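PDB 5WXU: 11S globulin from Wrightia tinctoria, which probably serves as a hexameric seed storage globulin and binds the plant hormone auxin (indole-3-acetic acid). Local coordinates for residues I244-K247 with L248-E251; D253-G256 with Y257-V261; T441-E444 with A445-L448. All coordinates share one frame; numbering follows the deposited sequence.

How the interactions relate
Interactions 1 and 2 come one after the other along the chain: helix 242-248 ends in interaction 1, and the loop after it turns into strand 258-260 in interaction 2, the two centres about 13 Å apart. Interaction 3, at the start of helix 442-450, lies on the opposite side of the chain's centre, with its centre about 73 Å from that of interaction 1 and 65 Å from that of interaction 2. The ends do meet between copies: interactions 1 and 2 touch the second subunit, whose E444 and N436 face them, while interaction 3 meets K247 and L248 of the third, so that the two-cupin chains join head to tail.

Interaction 1: I244-K247 with L248-E251; sequences IIKK and LQSE
L248 reaches back one turn to I244, and the two side chains lie side by side, pointing the same way. The touching branch of I244 is CG2, set anti to the backbone N by a chi1 of -72°, and it stands 4.1 Å from L248 CD1. The same methyl, L248 CD1, also comes within 3.2 Å of I244 O, the carbonyl that accepts the backbone N-H of L248. The other branch faces I245, with L248 CD2 4.3 Å from I245 CD1. One residue on, Q249 N donates to I245 O at 3.0 Å, and Q249 CG sits against that same oxygen at 3.3 Å. The extended Q249 side chain then crosses K246 at a slant, its OE1 3.9 Å from K246 CG.

Here the helix stops in a Schellman motif. S250 takes a positive phi of 67°, and two weak bonds run back into the last turn: E251 N reaches K246 O at 3.3 Å, nearly straight, while S250 N meets K247 O at a more bent 135°.

Further out, Q249 NE2 donates to F226 O, and Q227 NE2 holds the backbone O of Q249, tying the helix end to the loop before helix 231-238. With an alanine at Q249, F226 O would probably be left without this amide donor, and a gap is likely to open beside P231. S250 OG bonds to D253 O, just past the turn. E251 OE1 is shared between N205 and a salt bridge to K372 of the second subunit, whose F438 packs on L248 and whose E444 packs on I244.

Interaction 2: D253-G256 with Y257-V261; sequences DFRG and YMVRV
R255 NH1, beside V259, donates to two waters, at 2.9 Å to water 1 and, weakly, at 2.8 Å to water 2. Both waters lie in the guanidinium plane and within bonding distance of R260 O, so the tip of R255 can be bridged to the strand backbone through either, though the waters have other acceptors in reach. On its other edge the guanidinium grips D253 side-on: R255 NE meets D253 OD1 at 2.8 Å in a salt bridge, and R255 NH2 meets D253 OD2 at 3.1 Å, on its syn lone pair. With its edges held this way, the guanidinium lays one face on V259, whose CG1 sits over the centre, 3.6 Å from R255 CZ. A bend at chi3 (-61°) folds the arginine back over the valine.

G256 makes the turn between them, with phi 78° and psi -151°, angles at which a CB would jam against the carbonyl O of R255 and clash with Y257 N, which calls for glycine. The Y257 ring then covers the G256 carbonyl group, its CG 3.5 Å from G256 C. R255 NH2 has a further partner in N436 O of the second subunit. The loop thus turns at a glycine of positive phi and runs into strand 258-260, which pairs antiparallel with strand 91-98 in the curled sheet of the N-terminal cupin barrel.

Interaction 3: T441-E444 with A445-L448; sequences TQDE and ARSL
Among the side chains, R446 NH2 donates to Q442 OE1 at 2.9 Å, one turn apart. The bond is almost straight (175°), lies in the guanidinium plane and lands on a lone pair in the amide plane, although the two flat groups are turned 51° apart. Q442 can reach it because CG stands anti to the backbone N (chi1 -158°) and the rest of the chain runs out extended alongside R446. The same NH2 also bonds to R145 O of the third subunit.

The capping bonds belong to T441 and E444, which form a capping box at the helix start: T441 N donates to E444 OE1 at 2.9 Å, and E444 N returns a weak 3.4 Å bond to T441 OG1. E444 OE2 pairs with K247 of the third subunit in a salt bridge.

Backbone bonds wind the first turns, from A445 N to T441 O through L448 N to E444 O.

Helix 442-450 rests on helix 431-438, with Q442, A445 and R446 against L431 and L448 against F438, while L448 also packs on L248 of the third subunit.

Interaction 1: I244-K247 with L248-E251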
loop_
_atom_site.group_PDB
_atom_site.type_symbol
_atom_site.label_atom_id
_atom_site.label_comp_id
_atom_site.label_asym_id
_atom_site.label_seq_id
_atom_site.Cartn_x
_atom_site.Cartn_y
_atom_site.Cartn_z
ATOM N N ILE B 244 -33.992 33.722 10.507
ATOM C CA ILE B 244 -32.616 33.276 10.774
ATOM C C ILE B 244 -31.927 32.882 9.454
ATOM O O ILE B 244 -30.770 33.252 9.203
ATOM C CB ILE B 244 -32.568 32.118 11.785
ATOM C CG1 ILE B 244 -32.890 32.630 13.184
ATOM C CG2 ILE B 244 -31.219 31.456 11.754
ATOM C CD1 ILE B 244 -32.814 31.603 14.284
ATOM N N ILE B 245 -32.642 32.150 8.587
ATOM C CA ILE B 245 -32.019 31.714 7.334
ATOM C C ILE B 245 -31.752 32.907 6.461
ATOM O O ILE B 245 -30.819 32.931 5.709
ATOM C CB ILE B 245 -32.867 30.647 6.540
ATOM C CG1 ILE B 245 -33.130 29.423 7.412
ATOM C CG2 ILE B 245 -32.145 30.227 5.242
ATOM C CD1 ILE B 245 -31.924 28.672 7.893
ATOM N N LYS B 246 -32.594 33.908 6.504
ATOM C CA LYS B 246 -32.299 35.120 5.717
ATOM C C LYS B 246 -31.039 35.875 6.115
ATOM O O LYS B 246 -30.349 36.401 5.230
ATOM C CB LYS B 246 -33.516 36.058 5.694
ATOM C CG LYS B 246 -34.537 35.563 4.666
ATOM C CD LYS B 246 -35.780 36.438 4.651
ATOM C CE LYS B 246 -36.710 36.015 3.512
ATOM N NZ LYS B 246 -37.832 36.968 3.243
ATOM N N LYS B 247 -30.713 35.805 7.396
ATOM C CA LYS B 247 -29.421 36.259 7.920
ATOM C C LYS B 247 -28.249 35.373 7.404
ATOM O O LYS B 247 -27.166 35.929 7.095
ATOM C CB LYS B 247 -29.436 36.313 9.436
ATOM C CG LYS B 247 -30.428 37.363 9.991
ATOM C CD LYS B 247 -30.549 37.355 11.523
ATOM C CE LYS B 247 -31.584 38.422 11.938
ATOM N NZ LYS B 247 -32.076 38.233 13.331
ATOM N N LEU B 248 -28.458 34.032 7.302
ATOM C CA LEU B 248 -27.428 33.180 6.640
ATOM C C LEU B 248 -27.166 33.600 5.213
ATOM O O LEU B 248 -26.005 33.592 4.717
ATOM C CB LEU B 248 -27.775 31.702 6.669
ATOM C CG LEU B 248 -27.386 30.934 7.923
ATOM C CD1 LEU B 248 -28.112 31.401 9.122
ATOM C CD2 LEU B 248 -27.678 29.429 7.743
ATOM N N GLN B 249 -28.241 33.998 4.538
ATOM C CA GLN B 249 -28.185 34.466 3.140
ATOM C C GLN B 249 -27.654 35.868 3.014
ATOM O O GLN B 249 -27.389 36.316 1.915
ATOM C CB GLN B 249 -29.566 34.345 2.438
ATOM C CG GLN B 249 -30.117 32.927 2.474
ATOM C CD GLN B 249 -31.451 32.812 1.764
ATOM O OE1 GLN B 249 -32.372 33.574 2.031
ATOM N NE2 GLN B 249 -31.543 31.871 0.822
ATOM N N SER B 250 -27.490 36.531 4.150
ATOM C CA SER B 250 -26.773 37.797 4.232
ATOM C C SER B 250 -27.525 38.856 3.504
ATOM O O SER B 250 -26.929 39.717 2.930
ATOM C CB SER B 250 -25.354 37.708 3.647
ATOM O OG SER B 250 -24.508 38.789 4.096
ATOM N N GLU B 251 -28.837 38.780 3.465
ATOM C CA GLU B 251 -29.528 39.825 2.749
ATOM C C GLU B 251 -29.402 41.114 3.612
ATOM O O GLU B 251 -29.315 41.087 4.900
ATOM C CB GLU B 251 -30.929 39.399 2.218
ATOM C CG GLU B 251 -30.966 38.994 0.688
ATOM C CD GLU B 251 -29.588 38.691 0.002
ATOM O OE1 GLU B 251 -28.806 39.651 -0.298
ATOM O OE2 GLU B 251 -29.288 37.498 -0.297
#

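Interaction 2: D253-G256 with Y257-V261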
loop_
_atom_site.group_PDB
_atom_site.type_symbol
_atom_site.label_atom_id
_atom_site.label_comp_id
_atom_site.label_asym_id
_atom_site.label_seq_id
_atom_site.Cartn_x
_atom_site.Cartn_y
_atom_site.Cartn_z
ATOM N N ASP B 253 -26.697 42.692 3.972
ATOM C CA ASP B 253 -25.439 42.651 4.743
ATOM C C ASP B 253 -24.377 42.544 3.667
ATOM O O ASP B 253 -24.208 41.465 3.083
ATOM C CB ASP B 253 -25.507 41.472 5.738
ATOM C CG ASP B 253 -24.167 41.153 6.445
ATOM O OD1 ASP B 253 -23.152 41.871 6.228
ATOM O OD2 ASP B 253 -24.168 40.164 7.247
ATOM N N PHE B 254 -23.702 43.662 3.368
ATOM C CA PHE B 254 -22.721 43.809 2.317
ATOM C C PHE B 254 -21.310 44.119 2.862
ATOM O O PHE B 254 -20.659 45.089 2.468
ATOM C CB PHE B 254 -23.178 44.921 1.358
ATOM C CG PHE B 254 -24.576 44.709 0.837
ATOM C CD1 PHE B 254 -24.842 43.677 -0.071
ATOM C CD2 PHE B 254 -25.645 45.495 1.309
ATOM C CE1 PHE B 254 -26.131 43.440 -0.541
ATOM C CE2 PHE B 254 -26.926 45.279 0.841
ATOM C CZ PHE B 254 -27.176 44.243 -0.075
ATOM N N ARG B 255 -20.823 43.245 3.729
ATOM C CA ARG B 255 -19.456 43.369 4.278
ATOM C C ARG B 255 -18.387 42.619 3.475
ATOM O O ARG B 255 -17.193 42.672 3.815
ATOM C CB ARG B 255 -19.463 42.887 5.703
ATOM C CG ARG B 255 -20.266 43.817 6.632
ATOM C CD ARG B 255 -20.369 43.314 8.015
ATOM N NE ARG B 255 -21.059 42.017 8.071
ATOM C CZ ARG B 255 -20.957 41.130 9.055
ATOM N NH1 ARG B 255 -20.216 41.342 10.143
ATOM N NH2 ARG B 255 -21.602 40.004 8.947
ATOM N N GLY B 256 -18.776 41.936 2.424
ATOM C CA GLY B 256 -17.823 41.125 1.688
ATOM C C GLY B 256 -17.606 39.836 2.480
ATOM O O GLY B 256 -18.493 39.336 3.189
ATOM N N TYR B 257 -16.414 39.277 2.326
ATOM C CA TYR B 257 -16.157 37.931 2.877
ATOM C C TYR B 257 -15.080 37.919 3.920
ATOM O O TYR B 257 -14.583 36.859 4.324
ATOM C CB TYR B 257 -15.816 36.987 1.710
ATOM C CG TYR B 257 -16.952 36.835 0.752
ATOM C CD1 TYR B 257 -17.130 37.691 -0.299
ATOM C CD2 TYR B 257 -17.900 35.869 0.964
ATOM C CE1 TYR B 257 -18.250 37.556 -1.108
ATOM C CE2 TYR B 257 -18.974 35.696 0.132
ATOM C CZ TYR B 257 -19.131 36.523 -0.921
ATOM O OH TYR B 257 -20.253 36.315 -1.713
ATOM N N MET B 258 -14.695 39.105 4.405
ATOM C CA MET B 258 -13.872 39.238 5.589
ATOM C C MET B 258 -14.554 40.316 6.430
ATOM O O MET B 258 -14.776 41.420 5.902
ATOM C CB MET B 258 -12.436 39.675 5.296
ATOM C CG MET B 258 -11.630 38.799 4.362
ATOM S SD MET B 258 -10.027 39.527 4.077
ATOM C CE MET B 258 -9.294 38.433 2.839
ATOM N N VAL B 259 -14.983 39.957 7.617
ATOM C CA VAL B 259 -15.741 40.871 8.503
ATOM C C VAL B 259 -14.991 41.223 9.778
ATOM O O VAL B 259 -14.252 40.411 10.386
ATOM C CB VAL B 259 -17.092 40.301 8.844
ATOM C CG1 VAL B 259 -17.852 39.981 7.564
ATOM C CG2 VAL B 259 -17.015 39.078 9.761
ATOM N N ARG B 260 -15.215 42.452 10.257
ATOM C CA ARG B 260 -14.602 42.909 11.470
ATOM C C ARG B 260 -15.305 42.395 12.665
ATOM O O ARG B 260 -16.501 42.499 12.757
ATOM C CB ARG B 260 -14.660 44.430 11.552
ATOM C CG ARG B 260 -14.019 44.942 12.850
ATOM C CD ARG B 260 -13.230 46.230 12.629
ATOM N NE ARG B 260 -12.039 45.969 11.816
ATOM C CZ ARG B 260 -11.854 46.333 10.539
ATOM N NH1 ARG B 260 -12.780 47.018 9.851
ATOM N NH2 ARG B 260 -10.710 46.002 9.934
ATOM N N VAL B 261 -14.572 41.863 13.615
ATOM C CA VAL B 261 -15.118 41.441 14.876
ATOM C C VAL B 261 -14.593 42.489 15.891
ATOM O O VAL B 261 -13.418 42.481 16.240
ATOM C CB VAL B 261 -14.629 40.033 15.245
ATOM C CG1 VAL B 261 -15.263 39.509 16.546
ATOM C CG2 VAL B 261 -14.864 39.097 14.065
HETATM O O HOH W 1 -18.597 43.624 10.843
HETATM O O HOH W 2 -18.756 40.948 12.509
#

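Interaction 3: T441-E444 with A445-L448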
loop_
_atom_site.group_PDB
_atom_site.type_symbol
_atom_site.label_atom_id
_atom_site.label_comp_id
_atom_site.label_asym_id
_atom_site.label_seq_id
_atom_site.Cartn_x
_atom_site.Cartn_y
_atom_site.Cartn_z
ATOM N N THR B 441 38.997 18.836 -22.928
ATOM C CA THR B 441 40.060 18.032 -22.481
ATOM C C THR B 441 39.660 17.421 -21.173
ATOM O O THR B 441 38.713 17.911 -20.451
ATOM C CB THR B 441 41.385 18.900 -22.304
ATOM O OG1 THR B 441 41.129 19.922 -21.342
ATOM C CG2 THR B 441 41.780 19.562 -23.616
ATOM N N GLN B 442 40.398 16.365 -20.819
ATOM C CA GLN B 442 40.218 15.723 -19.521
ATOM C C GLN B 442 40.199 16.698 -18.340
ATOM O O GLN B 442 39.353 16.561 -17.437
ATOM C CB GLN B 442 41.292 14.652 -19.312
ATOM C CG GLN B 442 40.909 13.613 -18.307
ATOM C CD GLN B 442 41.958 12.541 -18.174
ATOM O OE1 GLN B 442 42.169 12.022 -17.082
ATOM N NE2 GLN B 442 42.646 12.220 -19.285
ATOM N N ASP B 443 41.137 17.695 -18.315
ATOM C CA ASP B 443 41.209 18.585 -17.187
ATOM C C ASP B 443 40.026 19.553 -17.136
ATOM O O ASP B 443 39.495 19.901 -16.039
ATOM C CB ASP B 443 42.559 19.347 -17.159
ATOM C CG ASP B 443 43.742 18.451 -16.718
ATOM O OD1 ASP B 443 43.604 17.642 -15.743
ATOM O OD2 ASP B 443 44.833 18.588 -17.332
ATOM N N GLU B 444 39.565 19.966 -18.304
ATOM C CA GLU B 444 38.393 20.860 -18.428
ATOM C C GLU B 444 37.120 20.126 -17.879
ATOM O O GLU B 444 36.312 20.688 -17.143
ATOM C CB GLU B 444 38.137 21.238 -19.830
ATOM C CG GLU B 444 39.090 22.327 -20.324
ATOM C CD GLU B 444 38.916 22.619 -21.779
ATOM O OE1 GLU B 444 38.966 21.664 -22.568
ATOM O OE2 GLU B 444 38.655 23.774 -22.150
ATOM N N ALA B 445 37.048 18.868 -18.215
ATOM C CA ALA B 445 35.889 18.041 -17.795
ATOM C C ALA B 445 35.995 17.756 -16.328
ATOM O O ALA B 445 34.993 17.781 -15.663
ATOM C CB ALA B 445 35.850 16.770 -18.588
ATOM N N ARG B 446 37.196 17.508 -15.785
ATOM C CA ARG B 446 37.310 17.379 -14.318
ATOM C C ARG B 446 36.877 18.620 -13.596
ATOM O O ARG B 446 36.178 18.532 -12.598
ATOM C CB ARG B 446 38.728 17.044 -13.880
ATOM C CG ARG B 446 39.050 15.641 -14.069
ATOM C CD ARG B 446 40.466 15.350 -13.573
ATOM N NE ARG B 446 40.795 14.120 -14.261
ATOM C CZ ARG B 446 40.413 12.911 -13.852
ATOM N NH1 ARG B 446 39.770 12.747 -12.688
ATOM N NH2 ARG B 446 40.720 11.848 -14.595
ATOM N N SER B 447 37.347 19.794 -14.053
ATOM C CA SER B 447 36.956 21.026 -13.447
ATOM C C SER B 447 35.465 21.135 -13.440
ATOM O O SER B 447 34.861 21.544 -12.440
ATOM C CB SER B 447 37.552 22.231 -14.187
ATOM O OG SER B 447 38.991 22.257 -14.024
ATOM N N LEU B 448 34.836 20.790 -14.563
ATOM C CA LEU B 448 33.362 20.818 -14.605
ATOM C C LEU B 448 32.690 19.962 -13.513
ATOM O O LEU B 448 31.754 20.408 -12.793
ATOM C CB LEU B 448 32.870 20.431 -15.985
ATOM C CG LEU B 448 31.429 20.766 -16.310
ATOM C CD1 LEU B 448 31.130 22.280 -16.395
ATOM C CD2 LEU B 448 31.037 20.087 -17.602
#